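Local coordinates for protein histone deacetylase complex subunit SAP18 (Mus musculus, PDB 4A6Q) that enhances SIN3-HDAC1-mediated transcriptional repression as a SIN3-associated subunit and is an auxiliary component of the splicing-dependent exon junction complex, at residues A[30-34]-A[46-52]; A[66-70]-A[107-113]; A[86-92]-A[131-137]. One frame throughout, in Å; residues are numbered along the deposited sequence.

Contact 1: A[30-34]-A[46-52]; sequences LRVFT and FSRGNVP. With IPA (isopropyl alcohol), chain B.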
loop_
_atom_site.group_PDB
_atom_site.type_symbol
_atom_site.label_atom_id
_atom_site.label_comp_id
_atom_site.label_asym_id
_atom_site.label_seq_id
_atom_site.Cartn_x
_atom_site.Cartn_y
_atom_site.Cartn_z
ATOM N N LEU A 30 -2.933 7.584 -7.125
ATOM C CA LEU A 30 -2.981 6.283 -6.444
ATOM C C LEU A 30 -4.416 5.744 -6.488
ATOM O O LEU A 30 -5.331 6.431 -6.103
ATOM C CB LEU A 30 -2.571 6.501 -4.997
ATOM C CG LEU A 30 -2.613 5.284 -4.053
ATOM C CD1 LEU A 30 -1.585 4.263 -4.522
ATOM C CD2 LEU A 30 -2.396 5.698 -2.615
ATOM N N ARG A 31 -4.581 4.513 -6.963
ATOM C CA ARG A 31 -5.904 3.866 -7.028
ATOM C C ARG A 31 -6.014 2.893 -5.857
ATOM O O ARG A 31 -5.200 1.964 -5.729
ATOM C CB ARG A 31 -6.052 3.130 -8.362
ATOM C CG ARG A 31 -5.926 4.094 -9.590
ATOM C CD ARG A 31 -6.011 3.339 -10.915
ATOM N NE ARG A 31 -7.349 2.808 -11.138
ATOM C CZ ARG A 31 -7.705 2.073 -12.185
ATOM N NH1 ARG A 31 -6.815 1.757 -13.128
ATOM N NH2 ARG A 31 -8.953 1.628 -12.278
ATOM N N VAL A 32 -6.978 3.153 -4.979
ATOM C CA VAL A 32 -7.133 2.388 -3.737
ATOM C C VAL A 32 -8.442 1.629 -3.787
ATOM O O VAL A 32 -9.489 2.202 -4.080
ATOM C CB VAL A 32 -7.186 3.359 -2.550
ATOM C CG1 VAL A 32 -7.353 2.597 -1.238
ATOM C CG2 VAL A 32 -5.905 4.193 -2.506
ATOM N N PHE A 33 -8.371 0.326 -3.551
ATOM C CA PHE A 33 -9.546 -0.502 -3.501
ATOM C C PHE A 33 -9.703 -0.923 -2.064
ATOM O O PHE A 33 -8.705 -1.044 -1.356
ATOM C CB PHE A 33 -9.352 -1.704 -4.430
ATOM C CG PHE A 33 -9.157 -1.292 -5.876
ATOM C CD1 PHE A 33 -7.897 -1.003 -6.368
ATOM C CD2 PHE A 33 -10.253 -1.148 -6.722
ATOM C CE1 PHE A 33 -7.719 -0.598 -7.674
ATOM C CE2 PHE A 33 -10.084 -0.759 -8.040
ATOM C CZ PHE A 33 -8.813 -0.451 -8.508
ATOM N N THR A 34 -10.940 -1.097 -1.644
ATOM C CA THR A 34 -11.198 -1.415 -0.233
ATOM C C THR A 34 -12.187 -2.567 -0.118
ATOM O O THR A 34 -13.009 -2.796 -1.007
ATOM C CB THR A 34 -11.734 -0.186 0.594
ATOM O OG1 THR A 34 -12.946 0.319 0.007
ATOM C CG2 THR A 34 -10.709 0.962 0.631
ATOM N N PHE A 46 -8.913 -8.839 -10.320
ATOM C CA PHE A 46 -8.036 -7.936 -11.081
ATOM C C PHE A 46 -7.631 -8.516 -12.448
ATOM O O PHE A 46 -6.751 -7.980 -13.141
ATOM C CB PHE A 46 -6.786 -7.569 -10.250
ATOM C CG PHE A 46 -7.077 -6.658 -9.102
ATOM C CD1 PHE A 46 -7.068 -5.282 -9.278
ATOM C CD2 PHE A 46 -7.363 -7.160 -7.829
ATOM C CE1 PHE A 46 -7.337 -4.434 -8.255
ATOM C CE2 PHE A 46 -7.639 -6.305 -6.807
ATOM C CZ PHE A 46 -7.633 -4.947 -7.007
ATOM N N SER A 47 -8.298 -9.594 -12.851
ATOM C CA SER A 47 -7.924 -10.302 -14.064
ATOM C C SER A 47 -8.711 -9.835 -15.288
ATOM O O SER A 47 -9.705 -9.119 -15.174
ATOM C CB SER A 47 -8.177 -11.790 -13.872
ATOM O OG SER A 47 -9.571 -12.024 -13.750
ATOM N N ARG A 48 -8.243 -10.270 -16.453
ATOM C CA ARG A 48 -8.934 -10.059 -17.727
ATOM C C ARG A 48 -9.250 -8.605 -17.999
ATOM O O ARG A 48 -10.291 -8.295 -18.580
ATOM C CB ARG A 48 -10.222 -10.899 -17.788
ATOM C CG ARG A 48 -9.993 -12.399 -17.890
ATOM C CD ARG A 48 -11.292 -13.191 -17.699
ATOM N NE ARG A 48 -11.587 -13.436 -16.286
ATOM C CZ ARG A 48 -12.723 -13.089 -15.681
ATOM N NH1 ARG A 48 -13.686 -12.476 -16.368
ATOM N NH2 ARG A 48 -12.897 -13.357 -14.390
ATOM N N GLY A 49 -8.358 -7.713 -17.573
ATOM C CA GLY A 49 -8.528 -6.292 -17.799
ATOM C C GLY A 49 -9.492 -5.587 -16.856
ATOM O O GLY A 49 -9.818 -4.425 -17.068
ATOM N N ASN A 50 -9.949 -6.281 -15.814
ATOM C CA ASN A 50 -10.917 -5.675 -14.899
ATOM C C ASN A 50 -10.318 -5.275 -13.560
ATOM O O ASN A 50 -9.275 -5.777 -13.166
ATOM C CB ASN A 50 -12.084 -6.639 -14.640
ATOM C CG ASN A 50 -12.875 -6.957 -15.894
ATOM O OD1 ASN A 50 -13.284 -6.065 -16.634
ATOM N ND2 ASN A 50 -13.086 -8.239 -16.136
ATOM N N VAL A 51 -10.993 -4.355 -12.876
ATOM C CA VAL A 51 -10.701 -4.023 -11.485
ATOM C C VAL A 51 -12.049 -4.017 -10.762
ATOM O O VAL A 51 -13.093 -3.950 -11.424
ATOM C CB VAL A 51 -10.025 -2.645 -11.354
ATOM C CG1 VAL A 51 -8.651 -2.634 -12.037
ATOM C CG2 VAL A 51 -10.917 -1.562 -11.949
ATOM N N PRO A 52 -12.043 -4.096 -9.419
ATOM C CA PRO A 52 -13.302 -3.926 -8.663
ATOM C C PRO A 52 -14.038 -2.636 -9.063
ATOM O O PRO A 52 -13.419 -1.648 -9.417
ATOM C CB PRO A 52 -12.827 -3.855 -7.217
ATOM C CG PRO A 52 -11.562 -4.713 -7.209
ATOM C CD PRO A 52 -10.895 -4.394 -8.531
HETATM C C1 IPA B . -15.208 0.315 2.776
HETATM C C2 IPA B . -15.983 -0.624 1.858
HETATM C C3 IPA B . -16.986 0.197 1.055
HETATM O O2 IPA B . -15.101 -1.275 0.959
#
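The ring of Phe-33 receives the edge of Phe-46 over one face, in a T-shaped pair whose planes stand at 89° with the centroids 5.3 Å apart. The approach is off centre, and Phe-33 CE1 lies 3.9 Å from Phe-46 CE1. At the edge of Phe-33, near its plane, Pro-52 O comes to 3.7 Å from Phe-33 CE2, and the pyrrolidine adds a contact of 3.8 Å from Pro-52 CD to the same carbon. Because Pro-52 CD also lies over one face of Phe-46, the proline touches both rings. Val-51 approaches obliquely, its CB 3.8 Å from Phe-33 CZ.

Phe-33 belongs to strand 28-35 of the ubiquitin-like sheet, on the face turned away from helix 66-76, and the loop leading to strand 56-60 folds back to cover it. A type I' turn from Ser-47 to Asn-50, with Asn-50 N bonded to Ser-47 O, reverses the chain so that residues on both its arms meet one ring. Tyr-132 of the neighbouring strand extends the aromatic cluster, pairing edge-to-face with Phe-33 and meeting Phe-46 more nearly parallel.

Two residues earlier on the strand, Arg-31 NH2 rests 3.8 Å from Val-51 CG2. A bend at chi3 (69°) turns the guanidinium out of the line of its chain, and NE forms a salt bridge with Glu-55. Farther along the strand, Thr-34 OG1 is hydrogen-bonded to O2 of an isopropyl alcohol at 2.8 Å.

Contact 2: A[66-70]-A[107-113]; sequences LKELT and GSTMSGR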
loop_
_atom_site.group_PDB
_atom_site.type_symbol
_atom_site.label_atom_id
_atom_site.label_comp_id
_atom_site.label_asym_id
_atom_site.label_seq_id
_atom_site.Cartn_x
_atom_site.Cartn_y
_atom_site.Cartn_z
ATOM N N LEU A 66 1.212 4.889 5.689
ATOM C CA LEU A 66 -0.072 4.222 5.881
ATOM C C LEU A 66 -1.071 5.101 6.658
ATOM O O LEU A 66 -2.285 5.124 6.330
ATOM C CB LEU A 66 0.103 2.866 6.588
ATOM C CG LEU A 66 0.984 1.879 5.849
ATOM C CD1 LEU A 66 0.865 0.530 6.526
ATOM C CD2 LEU A 66 0.657 1.780 4.355
ATOM N N LYS A 67 -0.622 5.817 7.692
ATOM C CA LYS A 67 -1.510 6.688 8.473
ATOM C C LYS A 67 -2.080 7.843 7.661
ATOM O O LYS A 67 -3.249 8.209 7.768
ATOM C CB LYS A 67 -0.778 7.272 9.692
ATOM C CG LYS A 67 -0.971 6.551 11.009
ATOM C CD LYS A 67 -2.422 6.216 11.378
ATOM C CE LYS A 67 -2.457 5.591 12.770
ATOM N NZ LYS A 67 -3.830 5.313 13.302
ATOM N N GLU A 68 -1.247 8.408 6.783
ATOM C CA GLU A 68 -1.708 9.476 5.922
ATOM C C GLU A 68 -2.832 8.973 5.033
ATOM O O GLU A 68 -3.826 9.664 4.778
ATOM C CB GLU A 68 -0.532 9.973 5.058
ATOM C CG GLU A 68 -0.862 11.104 4.135
ATOM C CD GLU A 68 0.360 11.660 3.399
ATOM O OE1 GLU A 68 1.462 11.071 3.514
ATOM O OE2 GLU A 68 0.198 12.740 2.776
ATOM N N LEU A 69 -2.652 7.762 4.499
ATOM C CA LEU A 69 -3.661 7.214 3.618
ATOM C C LEU A 69 -4.933 6.812 4.336
ATOM O O LEU A 69 -6.018 6.997 3.810
ATOM C CB LEU A 69 -3.078 6.043 2.815
ATOM C CG LEU A 69 -1.893 6.494 1.933
ATOM C CD1 LEU A 69 -1.218 5.274 1.323
ATOM C CD2 LEU A 69 -2.379 7.453 0.808
ATOM N N THR A 70 -4.823 6.278 5.545
ATOM C CA THR A 70 -6.064 5.911 6.225
ATOM C C THR A 70 -6.883 7.141 6.608
ATOM O O THR A 70 -8.100 7.080 6.639
ATOM C CB THR A 70 -5.860 5.074 7.485
ATOM O OG1 THR A 70 -5.244 5.873 8.480
ATOM C CG2 THR A 70 -5.030 3.833 7.205
ATOM N N GLY A 107 1.408 -4.129 5.618
ATOM C CA GLY A 107 1.337 -3.565 6.972
ATOM C C GLY A 107 -0.060 -3.174 7.344
ATOM O O GLY A 107 -0.992 -3.264 6.543
ATOM N N SER A 108 -0.250 -2.729 8.602
ATOM C CA SER A 108 -1.590 -2.367 9.048
ATOM C C SER A 108 -1.550 -1.221 10.030
ATOM O O SER A 108 -0.510 -0.930 10.633
ATOM C CB SER A 108 -2.327 -3.543 9.698
ATOM O OG SER A 108 -1.635 -3.986 10.838
ATOM N N THR A 109 -2.688 -0.575 10.152
ATOM C CA THR A 109 -2.861 0.504 11.119
ATOM C C THR A 109 -4.213 0.313 11.817
ATOM O O THR A 109 -5.041 -0.502 11.412
ATOM C CB THR A 109 -2.899 1.875 10.457
ATOM O OG1 THR A 109 -4.001 1.942 9.558
ATOM C CG2 THR A 109 -1.616 2.214 9.712
HETATM N N MSE A 110 -4.429 1.077 12.893
HETATM C CA MSE A 110 -5.664 1.003 13.634
HETATM C C MSE A 110 -6.110 2.397 14.050
HETATM O O MSE A 110 -5.303 3.204 14.498
HETATM C CB MSE A 110 -5.442 0.143 14.865
HETATM C CG MSE A 110 -6.595 0.135 15.760
HETATM SE SE MSE A 110 -6.248 -1.177 17.073
HETATM C CE MSE A 110 -6.684 -2.766 16.011
ATOM N N SER A 111 -7.394 2.678 13.876
ATOM C CA SER A 111 -7.946 3.970 14.267
ATOM C C SER A 111 -7.736 4.264 15.738
ATOM O O SER A 111 -8.099 3.463 16.575
ATOM C CB SER A 111 -9.442 4.005 13.977
ATOM O OG SER A 111 -9.650 4.085 12.592
ATOM N N GLY A 112 -7.145 5.420 16.036
ATOM C CA GLY A 112 -7.020 5.845 17.430
ATOM C C GLY A 112 -5.884 5.178 18.176
ATOM O O GLY A 112 -5.778 5.312 19.392
ATOM N N ARG A 113 -5.028 4.453 17.464
ATOM C CA ARG A 113 -3.945 3.728 18.128
ATOM C C ARG A 113 -2.647 3.907 17.343
ATOM O O ARG A 113 -2.653 3.881 16.104
ATOM C CB ARG A 113 -4.275 2.239 18.308
ATOM C CG ARG A 113 -3.261 1.476 19.186
ATOM C CD ARG A 113 -3.666 0.023 19.450
ATOM N NE ARG A 113 -2.586 -0.741 20.083
ATOM C CZ ARG A 113 -2.534 -1.046 21.378
ATOM N NH1 ARG A 113 -3.507 -0.659 22.195
ATOM N NH2 ARG A 113 -1.511 -1.749 21.859
HETATM O O HOH W 1 -5.669 4.264 11.099
HETATM O O HOH W 2 -2.075 2.474 13.986
HETATM O O HOH W 3 -6.089 7.567 14.176
#
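Lys-67 reaches the turn after strand 101-110 through a first torsion off the staggered positions (chi1 -97°) and one bend: chi2 of -48° turns the chain, and the rest runs extended to the ammonium group. Thr-109 has CG2 anti to its carbonyl carbon, which presents the methyl to the helix, 3.6 Å from Leu-66 CB.

The ammonium group is the polar anchor. Lys-67 NZ donates to Met-110 O (a selenomethionine) at 2.8 Å, from above the carbonyl plane, while Arg-113 N reaches that oxygen from the opposite face. The second bond closes a type II turn, with Gly-112 at positive phi, so one carbonyl serves both the turn and the helix. A weak bond of 3.4 Å joins Lys-67 NZ to Arg-113 O.

Water widens the junction. One molecule accepts from Lys-67 NZ at 3.1 Å and also bonds Thr-70 OG1 and Thr-109 OG1, tying two helix residues to the strand; another accepts from Gly-112 N and, weakly, from the lysine. Beside the first water the packing is close, Thr-70 CG2 lying 3.2 Å from Thr-109 OG1. At the apolar end Leu-66 CD1 sits against bare backbone, 3.9 Å from Gly-107 C; Gly-107 has no side chain, and a CB there would come about 3.2 Å from Leu-66 CD1, a tight fit.

The axes of helical residues 66-70 and strand residues 107-110 come within 8.9 Å, at 55°. Together with the five-strand mixed sheet of order 2-1-5-3-4, this helix packed across one face, here meeting edge strand 101-110, is the arrangement of the ubiquitin-like beta-grasp fold.

Contact 3: A[86-92]-A[131-137]; sequences HFNFAIV and DYLDIAI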
loop_
_atom_site.group_PDB
_atom_site.type_symbol
_atom_site.label_atom_id
_atom_site.label_comp_id
_atom_site.label_asym_id
_atom_site.label_seq_id
_atom_site.Cartn_x
_atom_site.Cartn_y
_atom_site.Cartn_z
ATOM N N HIS A 86 -9.474 -1.689 12.064
ATOM C CA HIS A 86 -8.201 -2.191 11.567
ATOM C C HIS A 86 -8.125 -2.051 10.054
ATOM O O HIS A 86 -9.067 -2.366 9.336
ATOM C CB HIS A 86 -8.101 -3.669 11.957
ATOM C CG HIS A 86 -6.777 -4.305 11.686
ATOM N ND1 HIS A 86 -6.481 -4.963 10.509
ATOM C CD2 HIS A 86 -5.697 -4.482 12.490
ATOM C CE1 HIS A 86 -5.256 -5.462 10.579
ATOM N NE2 HIS A 86 -4.767 -5.198 11.776
ATOM N N PHE A 87 -7.012 -1.494 9.595
ATOM C CA PHE A 87 -6.771 -1.335 8.159
ATOM C C PHE A 87 -5.590 -2.167 7.717
ATOM O O PHE A 87 -4.461 -1.913 8.140
ATOM C CB PHE A 87 -6.458 0.135 7.881
ATOM C CG PHE A 87 -7.567 1.081 8.244
ATOM C CD1 PHE A 87 -7.730 1.509 9.573
ATOM C CD2 PHE A 87 -8.434 1.566 7.267
ATOM C CE1 PHE A 87 -8.748 2.413 9.902
ATOM C CE2 PHE A 87 -9.441 2.461 7.591
ATOM C CZ PHE A 87 -9.609 2.877 8.919
ATOM N N ASN A 88 -5.829 -3.181 6.885
ATOM C CA ASN A 88 -4.761 -4.052 6.436
ATOM C C ASN A 88 -4.410 -3.725 4.999
ATOM O O ASN A 88 -5.245 -3.840 4.117
ATOM C CB ASN A 88 -5.235 -5.507 6.508
ATOM C CG ASN A 88 -4.106 -6.502 6.371
ATOM O OD1 ASN A 88 -3.536 -6.696 5.295
ATOM N ND2 ASN A 88 -3.815 -7.192 7.462
ATOM N N PHE A 89 -3.181 -3.271 4.779
ATOM C CA PHE A 89 -2.769 -2.805 3.435
ATOM C C PHE A 89 -2.004 -3.874 2.656
ATOM O O PHE A 89 -1.116 -4.554 3.217
ATOM C CB PHE A 89 -1.806 -1.620 3.563
ATOM C CG PHE A 89 -2.437 -0.317 3.960
ATOM C CD1 PHE A 89 -2.833 -0.084 5.271
ATOM C CD2 PHE A 89 -2.587 0.704 3.013
ATOM C CE1 PHE A 89 -3.376 1.161 5.648
ATOM C CE2 PHE A 89 -3.128 1.949 3.399
ATOM C CZ PHE A 89 -3.522 2.154 4.699
ATOM N N ALA A 90 -2.265 -3.935 1.352
ATOM C CA ALA A 90 -1.523 -4.801 0.454
ATOM C C ALA A 90 -1.295 -4.069 -0.859
ATOM O O ALA A 90 -2.125 -3.254 -1.244
ATOM C CB ALA A 90 -2.291 -6.082 0.186
ATOM N N ILE A 91 -0.198 -4.379 -1.543
ATOM C CA ILE A 91 0.045 -3.837 -2.890
ATOM C C ILE A 91 -0.305 -4.910 -3.901
ATOM O O ILE A 91 0.062 -6.083 -3.742
ATOM C CB ILE A 91 1.513 -3.432 -3.036
ATOM C CG1 ILE A 91 1.813 -2.213 -2.175
ATOM C CG2 ILE A 91 1.775 -3.048 -4.499
ATOM C CD1 ILE A 91 3.343 -1.907 -2.006
ATOM N N VAL A 92 -1.127 -4.529 -4.874
ATOM C CA VAL A 92 -1.521 -5.405 -5.972
ATOM C C VAL A 92 -0.733 -4.970 -7.200
ATOM O O VAL A 92 -0.812 -3.809 -7.602
ATOM C CB VAL A 92 -3.045 -5.279 -6.232
ATOM C CG1 VAL A 92 -3.467 -6.157 -7.437
ATOM C CG2 VAL A 92 -3.841 -5.659 -4.943
ATOM N N ASP A 131 0.897 0.181 -9.898
ATOM C CA ASP A 131 0.381 -0.771 -8.903
ATOM C C ASP A 131 -0.901 -0.227 -8.302
ATOM O O ASP A 131 -1.121 0.985 -8.284
ATOM C CB ASP A 131 1.355 -0.956 -7.738
ATOM C CG ASP A 131 2.693 -1.552 -8.128
ATOM O OD1 ASP A 131 2.846 -2.127 -9.250
ATOM O OD2 ASP A 131 3.626 -1.480 -7.281
ATOM N N TYR A 132 -1.697 -1.113 -7.703
ATOM C CA TYR A 132 -2.887 -0.701 -6.933
ATOM C C TYR A 132 -2.661 -0.920 -5.450
ATOM O O TYR A 132 -1.812 -1.746 -5.050
ATOM C CB TYR A 132 -4.128 -1.492 -7.363
ATOM C CG TYR A 132 -4.314 -1.565 -8.866
ATOM C CD1 TYR A 132 -4.430 -0.415 -9.608
ATOM C CD2 TYR A 132 -4.411 -2.783 -9.509
ATOM C CE1 TYR A 132 -4.606 -0.461 -10.995
ATOM C CE2 TYR A 132 -4.586 -2.838 -10.875
ATOM C CZ TYR A 132 -4.697 -1.675 -11.606
ATOM O OH TYR A 132 -4.876 -1.710 -12.988
ATOM N N LEU A 133 -3.383 -0.164 -4.624
ATOM C CA LEU A 133 -3.361 -0.421 -3.176
ATOM C C LEU A 133 -4.679 -1.028 -2.744
ATOM O O LEU A 133 -5.739 -0.560 -3.147
ATOM C CB LEU A 133 -3.152 0.903 -2.448
ATOM C CG LEU A 133 -2.708 0.829 -0.997
ATOM C CD1 LEU A 133 -1.281 0.238 -0.876
ATOM C CD2 LEU A 133 -2.732 2.268 -0.450
ATOM N N ASP A 134 -4.629 -2.105 -1.952
ATOM C CA ASP A 134 -5.868 -2.759 -1.511
ATOM C C ASP A 134 -5.912 -2.672 0.000
ATOM O O ASP A 134 -4.940 -3.019 0.669
ATOM C CB ASP A 134 -5.860 -4.238 -1.935
ATOM C CG ASP A 134 -7.236 -4.847 -1.942
ATOM O OD1 ASP A 134 -8.083 -4.401 -2.723
ATOM O OD2 ASP A 134 -7.489 -5.823 -1.206
ATOM N N ILE A 135 -7.017 -2.209 0.555
ATOM C CA ILE A 135 -7.115 -2.080 2.011
ATOM C C ILE A 135 -8.308 -2.871 2.511
ATOM O O ILE A 135 -9.439 -2.587 2.146
ATOM C CB ILE A 135 -7.272 -0.607 2.445
ATOM C CG1 ILE A 135 -6.213 0.264 1.777
ATOM C CG2 ILE A 135 -7.242 -0.506 3.981
ATOM C CD1 ILE A 135 -6.410 1.750 2.100
ATOM N N ALA A 136 -8.051 -3.874 3.342
ATOM C CA ALA A 136 -9.118 -4.646 3.942
ATOM C C ALA A 136 -9.424 -4.006 5.299
ATOM O O ALA A 136 -8.543 -3.941 6.167
ATOM C CB ALA A 136 -8.683 -6.101 4.121
ATOM N N ILE A 137 -10.644 -3.509 5.466
ATOM C CA ILE A 137 -10.998 -2.778 6.690
ATOM C C ILE A 137 -11.852 -3.716 7.529
ATOM O O ILE A 137 -12.807 -4.314 7.022
ATOM C CB ILE A 137 -11.779 -1.511 6.356
ATOM C CG1 ILE A 137 -10.970 -0.642 5.383
ATOM C CG2 ILE A 137 -12.083 -0.703 7.649
ATOM C CD1 ILE A 137 -11.722 0.596 4.867
HETATM O O HOH W 4 -8.348 -5.543 8.465
#
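Phe-89 and Ile-135 form the apolar centre, a non-hydrogen-bonded antiparallel pair whose side chains lie alongside each other. Ile-135 CG1 stands over the ring of Phe-89 in a CH-pi contact, 4.2 Å from its centroid, and Ile-135 CD1 reaches 3.5 Å from Phe-89 CE2. Leu-133, with CG anti to the backbone N (chi1 -163°), brings its CD2 to the edge of that ring, 3.8 Å from Phe-89 CD2. Were Leu-133 cut back to an alanine, a gap would probably open at this edge and against Leu-69 of helix 66-76, and the phenylalanine ring would be less firmly held. Farther along, Ile-137 CG2 lies over the face of Phe-87.

Six backbone hydrogen bonds of 2.8 to 2.9 Å, two in each of the pairs Asn-88/Ala-136, Ala-90/Asp-134 and Val-92/Tyr-132, join the strands. At the border a water links His-86 ND1 and Ala-136 O, 2.8 Å from each.

The face away from Phe-89 and Ile-135 carries Asn-88 and the buried Asp-134. Asp-134 OD1 bonds His-41 ND1 and OD2 bonds His-40 ND1, while Asn-88 OD1 takes His-40 NE2. With both ring nitrogens of His-40 facing acceptors, that imidazole is probably protonated and would balance the buried carboxylate.

How the contacts relate
Contact 3 lies in the middle of the sheet, its centre about 11 Å from the centres of contacts 1 and 2, which are themselves about 22 Å apart. Strand 28-35 runs parallel to 132-138, where Phe-33 O and Ile-135 N, 2.8 Å apart, probably hydrogen-bond; on the other flank Gly-107 O probably bonds Phe-89 N, also at 2.8 Å. The outer two contacts meet under the helix, Leu-30 CD2 lying 3.8 Å from Leu-69 CD2. Contact 1 closes before the others open, whereas contacts 2 and 3 interleave along the chain. An isopropyl alcohol, probably from crystallisation, binds at Thr-34, and the Ile-137 side chain also comes within about 4 Å (nearest atoms) of a bound isopropyl alcohol.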